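Local coordinates for protein formate oxidase (PDB 5ZU3) that probably oxidises formate as a flavin-dependent oxidoreductase of the GMC family, using a bound FAD found here in its 8-formyl form, at residues G351-V356 with E393-C398; S54-R59 with V397-T402. The protein carries 1 engineered substitution. All coordinates share one frame; numbering follows the deposited sequence.

Contact 1 joins residues 351-356 to 393-398 inside a large mixed sheet; contact 2 joins the loop at 54-59 to residues 397-402. Along the chain 54-59 comes first, then 351-356, and last the continuous run 393-402, whose residues Val397 and Cys398 belong to both contacts. The centres of the two contacts are about 12 Å apart, and they touch where Leu352 CD1 packs 3.6 Å from Met399 CE. Contact 1 is the edge-to-edge pairing of strands 353-358 and 392-397, and contact 2 picks up the chain as it leaves the second. Together they join the sheet to a loop from the N-terminal part of the chain, near the flavin cofactor.

Contact 1: G351-V356 with E393-C398; sequences GLLELV and ELDFVC
Leu353, Val356 and Asp395 project from one face of the sheet, and their mutual setting shapes this contact. Leu353 meets Asp395 at a slant: its CD2 rests 3.7 Å from Asp395 CG, while its CD1 reaches to 3.5 Å from the backbone N of Phe396. The branch is turned toward the opposing strand because CG of Leu353 stands anti to its own nitrogen (chi1 171°). Val356 instead runs alongside Asp395, pointing the same way, and both its methyls, CG1 and CG2, lie 3.6 Å from Asp395 OD1. CG1 of Val356 also packs 3.7 Å from CG of Glu393, whose extended chain brings OE1 to 2.7 Å from Asp395 OD1. Two acid oxygens this close suggest that one of the groups probably holds a proton and shares it. Glu393 OE2 accepts a hydrogen bond from the backbone N of the engineered Lys553, whose NZ forms a long, weak ion pair with Asp395 OD2. The Phe396 ring presents its edge to the backbone, with Leu355 O in the ring plane and 3.7 Å from CD2.

Direct backbone bonding is sparse: Cys398 N donates to Leu352 O at 3.1 Å. Farther along, a water accepts from Glu354 N and donates to Phe396 O, bridging the gap between the chains.

The strands run antiparallel, their axes at 146°. Strand 353-358 lies between strands 195-204 and 392-397, and the latter pairs in turn with 415-423. Helix 167-179 packs on Leu355 and Phe396, helix 454-473 on Leu394 and Phe396, while the side chain of Leu353 approaches that of Thr100, an FAD-binding residue, and lies about 6 Å from the cofactor.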
ATOM      1  N   GLY A 351      13.054  -6.338  -7.919  1.00 30.54           N
ATOM      2  CA  GLY A 351      11.622  -6.159  -7.768  1.00 27.23           C
ATOM      3  C   GLY A 351      10.870  -6.041  -9.074  1.00 29.11           C
ATOM      4  O   GLY A 351       9.648  -5.826  -9.067  1.00 24.69           O
ATOM      5  N   LEU A 352      11.599  -6.110 -10.196  1.00 24.86           N
ATOM      6  CA  LEU A 352      11.070  -6.231 -11.554  1.00 29.11           C
ATOM      7  C   LEU A 352      10.299  -5.002 -12.011  1.00 24.41           C
ATOM      8  O   LEU A 352       9.573  -5.060 -12.991  1.00 28.78           O
ATOM      9  CB  LEU A 352      10.174  -7.467 -11.703  1.00 26.37           C
ATOM     10  CG  LEU A 352      10.732  -8.739 -11.074  1.00 26.98           C
ATOM     11  CD1 LEU A 352       9.693  -9.845 -11.133  1.00 28.43           C
ATOM     12  CD2 LEU A 352      12.021  -9.156 -11.747  1.00 25.29           C
ATOM     13  N   LEU A 353      10.443  -3.883 -11.325  1.00 26.61           N
ATOM     14  CA  LEU A 353       9.759  -2.653 -11.693  1.00 25.34           C
ATOM     15  C   LEU A 353      10.775  -1.537 -11.538  1.00 28.52           C
ATOM     16  O   LEU A 353      11.171  -1.223 -10.414  1.00 29.97           O
ATOM     17  CB  LEU A 353       8.527  -2.431 -10.807  1.00 22.56           C
ATOM     18  CG  LEU A 353       7.796  -1.087 -10.884  1.00 29.72           C
ATOM     19  CD1 LEU A 353       7.422  -0.710 -12.324  1.00 26.00           C
ATOM     20  CD2 LEU A 353       6.565  -1.103  -9.971  1.00 23.98           C
ATOM     21  N   GLU A 354      11.201  -0.942 -12.654  1.00 25.39           N
ATOM     22  CA  GLU A 354      12.314   0.003 -12.635  1.00 25.05           C
ATOM     23  C   GLU A 354      11.970   1.374 -13.191  1.00 26.60           C
ATOM     24  O   GLU A 354      12.593   2.362 -12.788  1.00 22.58           O
ATOM     25  CB  GLU A 354      13.506  -0.555 -13.418  1.00 20.53           C
ATOM     26  CG  GLU A 354      14.110  -1.837 -12.835  1.00 24.39           C
ATOM     27  CD  GLU A 354      15.075  -2.483 -13.808  1.00 26.07           C
ATOM     28  OE1 GLU A 354      14.942  -2.137 -14.996  1.00 20.30           O
ATOM     29  OE2 GLU A 354      15.990  -3.262 -13.399  1.00 24.65           O
ATOM     30  N   LEU A 355      11.025   1.459 -14.122  1.00 23.21           N
ATOM     31  CA  LEU A 355      10.489   2.732 -14.578  1.00 26.07           C
ATOM     32  C   LEU A 355       9.013   2.778 -14.236  1.00 24.83           C
ATOM     33  O   LEU A 355       8.307   1.785 -14.420  1.00 22.54           O
ATOM     34  CB  LEU A 355      10.676   2.943 -16.095  1.00 24.82           C
ATOM     35  CG  LEU A 355      12.125   3.203 -16.509  1.00 26.09           C
ATOM     36  CD1 LEU A 355      12.352   2.917 -17.994  1.00 26.46           C
ATOM     37  CD2 LEU A 355      12.530   4.638 -16.136  1.00 25.34           C
ATOM     38  N   VAL A 356       8.562   3.936 -13.748  1.00 24.30           N
ATOM     39  CA  VAL A 356       7.175   4.195 -13.371  1.00 21.54           C
ATOM     40  C   VAL A 356       6.756   5.557 -13.919  1.00 23.75           C
ATOM     41  O   VAL A 356       7.493   6.537 -13.768  1.00 22.77           O
ATOM     42  CB  VAL A 356       6.983   4.172 -11.841  1.00 22.26           C
ATOM     43  CG1 VAL A 356       5.563   4.644 -11.489  1.00 23.97           C
ATOM     44  CG2 VAL A 356       7.289   2.794 -11.267  1.00 20.02           C
ATOM     45  N   GLU A 393      -0.664   6.183 -12.117  1.00 25.48           N
ATOM     46  CA  GLU A 393       0.646   5.564 -11.927  1.00 25.71           C
ATOM     47  C   GLU A 393       0.705   4.371 -12.866  1.00 26.33           C
ATOM     48  O   GLU A 393      -0.120   3.451 -12.761  1.00 25.83           O
ATOM     49  CB  GLU A 393       0.905   5.114 -10.482  1.00 20.91           C
ATOM     50  CG  GLU A 393       2.070   4.119 -10.391  1.00 18.97           C
ATOM     51  CD  GLU A 393       2.633   3.890  -8.964  1.00 28.90           C
ATOM     52  OE1 GLU A 393       3.443   2.949  -8.793  1.00 22.36           O
ATOM     53  OE2 GLU A 393       2.292   4.629  -8.009  1.00 27.32           O
ATOM     54  N   LEU A 394       1.636   4.408 -13.810  1.00 26.54           N
ATOM     55  CA  LEU A 394       1.818   3.323 -14.767  1.00 24.84           C
ATOM     56  C   LEU A 394       3.074   2.549 -14.377  1.00 27.44           C
ATOM     57  O   LEU A 394       4.201   3.045 -14.523  1.00 27.53           O
ATOM     58  CB  LEU A 394       1.895   3.861 -16.191  1.00 25.07           C
ATOM     59  CG  LEU A 394       0.800   4.854 -16.589  1.00 28.36           C
ATOM     60  CD1 LEU A 394       0.999   5.306 -18.030  1.00 22.02           C
ATOM     61  CD2 LEU A 394      -0.604   4.248 -16.413  1.00 23.73           C
ATOM     62  N   ASP A 395       2.870   1.346 -13.864  1.00 22.43           N
ATOM     63  CA  ASP A 395       3.952   0.448 -13.509  1.00 21.69           C
ATOM     64  C   ASP A 395       4.248  -0.404 -14.721  1.00 22.62           C
ATOM     65  O   ASP A 395       3.339  -1.028 -15.277  1.00 27.04           O
ATOM     66  CB  ASP A 395       3.569  -0.416 -12.312  1.00 25.34           C
ATOM     67  CG  ASP A 395       3.350   0.409 -11.060  1.00 31.86           C
ATOM     68  OD1 ASP A 395       3.991   1.488 -10.969  1.00 28.10           O
ATOM     69  OD2 ASP A 395       2.522   0.008 -10.200  1.00 32.24           O
ATOM     70  N   PHE A 396       5.481  -0.356 -15.183  1.00 20.04           N
ATOM     71  CA  PHE A 396       5.912  -1.177 -16.307  1.00 21.36           C
ATOM     72  C   PHE A 396       6.714  -2.335 -15.736  1.00 25.91           C
ATOM     73  O   PHE A 396       7.931  -2.247 -15.568  1.00 27.24           O
ATOM     74  CB  PHE A 396       6.697  -0.348 -17.299  1.00 22.22           C
ATOM     75  CG  PHE A 396       5.911   0.792 -17.861  1.00 23.52           C
ATOM     76  CD1 PHE A 396       5.068   0.595 -18.947  1.00 20.18           C
ATOM     77  CD2 PHE A 396       6.019   2.056 -17.313  1.00 21.09           C
ATOM     78  CE1 PHE A 396       4.326   1.652 -19.469  1.00 26.99           C
ATOM     79  CE2 PHE A 396       5.281   3.119 -17.829  1.00 24.36           C
ATOM     80  CZ  PHE A 396       4.433   2.921 -18.897  1.00 25.88           C
ATOM     81  N   VAL A 397       6.011  -3.406 -15.371  1.00 25.49           N
ATOM     82  CA  VAL A 397       6.657  -4.583 -14.791  1.00 23.52           C
ATOM     83  C   VAL A 397       7.263  -5.394 -15.927  1.00 30.02           C
ATOM     84  O   VAL A 397       6.585  -5.688 -16.921  1.00 27.98           O
ATOM     85  CB  VAL A 397       5.643  -5.409 -13.988  1.00 22.73           C
ATOM     86  CG1 VAL A 397       6.294  -6.647 -13.386  1.00 26.95           C
ATOM     87  CG2 VAL A 397       5.009  -4.537 -12.907  1.00 27.67           C
ATOM     88  N   CYS A 398       8.556  -5.694 -15.828  1.00 26.11           N
ATOM     89  CA  CYS A 398       9.254  -6.248 -16.993  1.00 28.33           C
ATOM     90  C   CYS A 398       9.213  -7.773 -17.017  1.00 25.66           C
ATOM     91  O   CYS A 398      10.224  -8.445 -17.222  1.00 25.42           O
ATOM     92  CB  CYS A 398      10.693  -5.726 -17.063  1.00 27.99           C
ATOM     93  SG  CYS A 398      11.786  -6.105 -15.693  1.00 28.20           S
TER
HETATM   94  O   HOH W   1      10.528  -1.195 -15.354  1.00 20.96           O

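Contact 2: S54-R59 with V397-T402; sequences SAMDLR and VCMFGT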
ATOM      1  N   SER A  54      10.724 -12.906  -5.332  1.00 26.73           N
ATOM      2  CA  SER A  54       9.700 -13.851  -4.896  1.00 25.67           C
ATOM      3  C   SER A  54       8.408 -13.171  -4.479  1.00 22.01           C
ATOM      4  O   SER A  54       7.441 -13.874  -4.188  1.00 26.99           O
ATOM      5  CB  SER A  54      10.195 -14.706  -3.713  1.00 26.05           C
ATOM      6  OG  SER A  54      11.121 -15.694  -4.106  1.00 32.53           O
ATOM      7  N   ALA A  55       8.353 -11.840  -4.514  1.00 25.15           N
ATOM      8  CA  ALA A  55       7.261 -11.099  -3.880  1.00 29.18           C
ATOM      9  C   ALA A  55       5.882 -11.574  -4.358  1.00 27.43           C
ATOM     10  O   ALA A  55       5.000 -11.857  -3.540  1.00 26.08           O
ATOM     11  CB  ALA A  55       7.460  -9.604  -4.135  1.00 23.37           C
ATOM     12  N   MET A  56       5.690 -11.709  -5.676  1.00 26.48           N
ATOM     13  CA  MET A  56       4.399 -12.168  -6.191  1.00 25.89           C
ATOM     14  C   MET A  56       4.064 -13.601  -5.762  1.00 28.89           C
ATOM     15  O   MET A  56       2.883 -13.945  -5.609  1.00 27.13           O
ATOM     16  CB  MET A  56       4.355 -12.040  -7.714  1.00 20.97           C
ATOM     17  CG  MET A  56       4.349 -10.587  -8.178  1.00 25.48           C
ATOM     18  SD  MET A  56       4.186 -10.361  -9.957  1.00 27.20           S
ATOM     19  CE  MET A  56       5.887 -10.672 -10.445  1.00 35.86           C
ATOM     20  N   ASP A  57       5.060 -14.460  -5.567  1.00 26.22           N
ATOM     21  CA  ASP A  57       4.674 -15.799  -5.127  1.00 29.05           C
ATOM     22  C   ASP A  57       4.149 -15.835  -3.703  1.00 25.59           C
ATOM     23  O   ASP A  57       3.720 -16.897  -3.264  1.00 28.55           O
ATOM     24  CB  ASP A  57       5.834 -16.789  -5.239  1.00 27.46           C
ATOM     25  CG  ASP A  57       6.322 -16.943  -6.656  1.00 31.84           C
ATOM     26  OD1 ASP A  57       5.475 -17.177  -7.546  1.00 32.51           O
ATOM     27  OD2 ASP A  57       7.550 -16.842  -6.878  1.00 38.80           O
ATOM     28  N   LEU A  58       4.189 -14.726  -2.963  1.00 27.14           N
ATOM     29  CA  LEU A  58       3.650 -14.708  -1.610  1.00 26.10           C
ATOM     30  C   LEU A  58       2.128 -14.619  -1.578  1.00 31.29           C
ATOM     31  O   LEU A  58       1.536 -14.901  -0.521  1.00 28.58           O
ATOM     32  CB  LEU A  58       4.237 -13.539  -0.827  1.00 29.06           C
ATOM     33  CG  LEU A  58       5.721 -13.707  -0.553  1.00 28.97           C
ATOM     34  CD1 LEU A  58       6.292 -12.344  -0.201  1.00 20.80           C
ATOM     35  CD2 LEU A  58       5.984 -14.754   0.540  1.00 22.63           C
ATOM     36  N   ARG A  59       1.493 -14.199  -2.683  1.00 23.65           N
ATOM     37  CA  ARG A  59       0.049 -14.312  -2.826  1.00 21.34           C
ATOM     38  C   ARG A  59      -0.392 -15.742  -2.544  1.00 26.91           C
ATOM     39  O   ARG A  59       0.140 -16.692  -3.115  1.00 26.50           O
ATOM     40  CB  ARG A  59      -0.374 -13.918  -4.244  1.00 23.44           C
ATOM     41  CG  ARG A  59      -0.418 -12.419  -4.547  1.00 29.55           C
ATOM     42  CD  ARG A  59      -1.537 -12.066  -5.583  1.00 25.07           C
ATOM     43  NE  ARG A  59      -1.638 -13.113  -6.581  1.00 29.07           N
ATOM     44  CZ  ARG A  59      -2.757 -13.574  -7.127  1.00 30.06           C
ATOM     45  NH1 ARG A  59      -3.943 -13.073  -6.803  1.00 28.71           N
ATOM     46  NH2 ARG A  59      -2.672 -14.554  -8.019  1.00 35.18           N
ATOM     47  N   VAL A 397       6.011  -3.406 -15.371  1.00 25.49           N
ATOM     48  CA  VAL A 397       6.657  -4.583 -14.791  1.00 23.52           C
ATOM     49  C   VAL A 397       7.263  -5.394 -15.927  1.00 30.02           C
ATOM     50  O   VAL A 397       6.585  -5.688 -16.921  1.00 27.98           O
ATOM     51  CB  VAL A 397       5.643  -5.409 -13.988  1.00 22.73           C
ATOM     52  CG1 VAL A 397       6.294  -6.647 -13.386  1.00 26.95           C
ATOM     53  CG2 VAL A 397       5.009  -4.537 -12.907  1.00 27.67           C
ATOM     54  N   CYS A 398       8.556  -5.694 -15.828  1.00 26.11           N
ATOM     55  CA  CYS A 398       9.254  -6.248 -16.993  1.00 28.33           C
ATOM     56  C   CYS A 398       9.213  -7.773 -17.017  1.00 25.66           C
ATOM     57  O   CYS A 398      10.224  -8.445 -17.222  1.00 25.42           O
ATOM     58  CB  CYS A 398      10.693  -5.726 -17.063  1.00 27.99           C
ATOM     59  SG  CYS A 398      11.786  -6.105 -15.693  1.00 28.20           S
ATOM     60  N   MET A 399       8.011  -8.326 -16.860  1.00 24.67           N
ATOM     61  CA  MET A 399       7.806  -9.771 -16.860  1.00 19.73           C
ATOM     62  C   MET A 399       6.307 -10.008 -16.779  1.00 24.78           C
ATOM     63  O   MET A 399       5.559  -9.111 -16.377  1.00 26.93           O
ATOM     64  CB  MET A 399       8.530 -10.431 -15.680  1.00 23.55           C
ATOM     65  CG  MET A 399       8.699 -11.938 -15.787  1.00 23.22           C
ATOM     66  SD  MET A 399       9.575 -12.582 -14.363  1.00 31.33           S
ATOM     67  CE  MET A 399       8.295 -12.453 -13.119  1.00 24.94           C
ATOM     68  N   PHE A 400       5.865 -11.218 -17.150  1.00 21.60           N
ATOM     69  CA  PHE A 400       4.489 -11.584 -16.841  1.00 24.11           C
ATOM     70  C   PHE A 400       4.318 -11.625 -15.326  1.00 27.02           C
ATOM     71  O   PHE A 400       5.079 -12.312 -14.632  1.00 26.67           O
ATOM     72  CB  PHE A 400       4.104 -12.936 -17.438  1.00 21.61           C
ATOM     73  CG  PHE A 400       2.677 -13.318 -17.159  1.00 18.43           C
ATOM     74  CD1 PHE A 400       1.652 -12.858 -17.965  1.00 23.18           C
ATOM     75  CD2 PHE A 400       2.355 -14.095 -16.065  1.00 26.13           C
ATOM     76  CE1 PHE A 400       0.325 -13.184 -17.721  1.00 20.34           C
ATOM     77  CE2 PHE A 400       1.021 -14.438 -15.794  1.00 25.00           C
ATOM     78  CZ  PHE A 400       0.009 -13.979 -16.637  1.00 27.05           C
ATOM     79  N   GLY A 401       3.354 -10.858 -14.810  1.00 21.10           N
ATOM     80  CA  GLY A 401       3.103 -10.830 -13.377  1.00 23.71           C
ATOM     81  C   GLY A 401       1.831 -11.533 -12.915  1.00 26.57           C
ATOM     82  O   GLY A 401       0.727 -10.986 -13.089  1.00 19.89           O
ATOM     83  N   THR A 402       1.968 -12.736 -12.317  1.00 22.28           N
ATOM     84  CA  THR A 402       0.792 -13.495 -11.886  1.00 21.95           C
ATOM     85  C   THR A 402      -0.077 -12.690 -10.927  1.00 24.71           C
ATOM     86  O   THR A 402      -1.304 -12.830 -10.935  1.00 20.70           O
ATOM     87  CB  THR A 402       1.198 -14.811 -11.219  1.00 26.40           C
ATOM     88  OG1 THR A 402       2.100 -14.549 -10.134  1.00 28.52           O
ATOM     89  CG2 THR A 402       1.854 -15.775 -12.229  1.00 27.77           C
TER
HETATM   90  O   HOH W   2       0.861 -13.998  -7.661  1.00 29.53           O
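Met56 reaches across to Gly401 and Met399 and carries most of this contact. Its SD sits 3.6 Å from CA of Gly401, a residue without a side chain, which lets the sulfur close directly on the backbone. Beyond the sulfur the chain bends (chi3 -80°), and CE of Met56 ends 4.0 Å from CE of Met399; the two thioethers slide past each other in opposite directions. Nearer the backbone, CB of Met56 lies 4.2 Å from OG1 of Thr402.

Arg59, the residue just after the 3-10 segment, approaches the same threonine. Its NH2 is 3.7 Å from Thr402 O and meets it obliquely, a loose approach. The firmer link is a water held at three points. It accepts from Arg59 NE at 2.9 Å, in the plane of the guanidinium and at its edge, donates to Met56 O, and is hydrogen-bonded to Thr402 OG1 at 2.8 Å. Met56 O also takes the backbone N of Arg59, at 3.2 Å, so this one carbonyl ties the end of the 3-10 turn to the water bridge.

In the opposite loop, an inverse gamma turn centred on Cys398, closed by a weak bond from Met399 N to Val397 O, redirects the chain after the strand. Thr418 OG1 is hydrogen-bonded to both Met399 O and Gly401 N, which fixes the backbone against which Met56 packs.

The contact therefore lies between the loop after helix 47-50 and the loop leading from strand 392-397 to strand 415-423. Met399 rests on helix 323-327, Ala55 and Leu58 pack against Arg208 of strand 207-208, and the side chains of Met56 and the FAD-binding Tyr98 are about 4 Å apart.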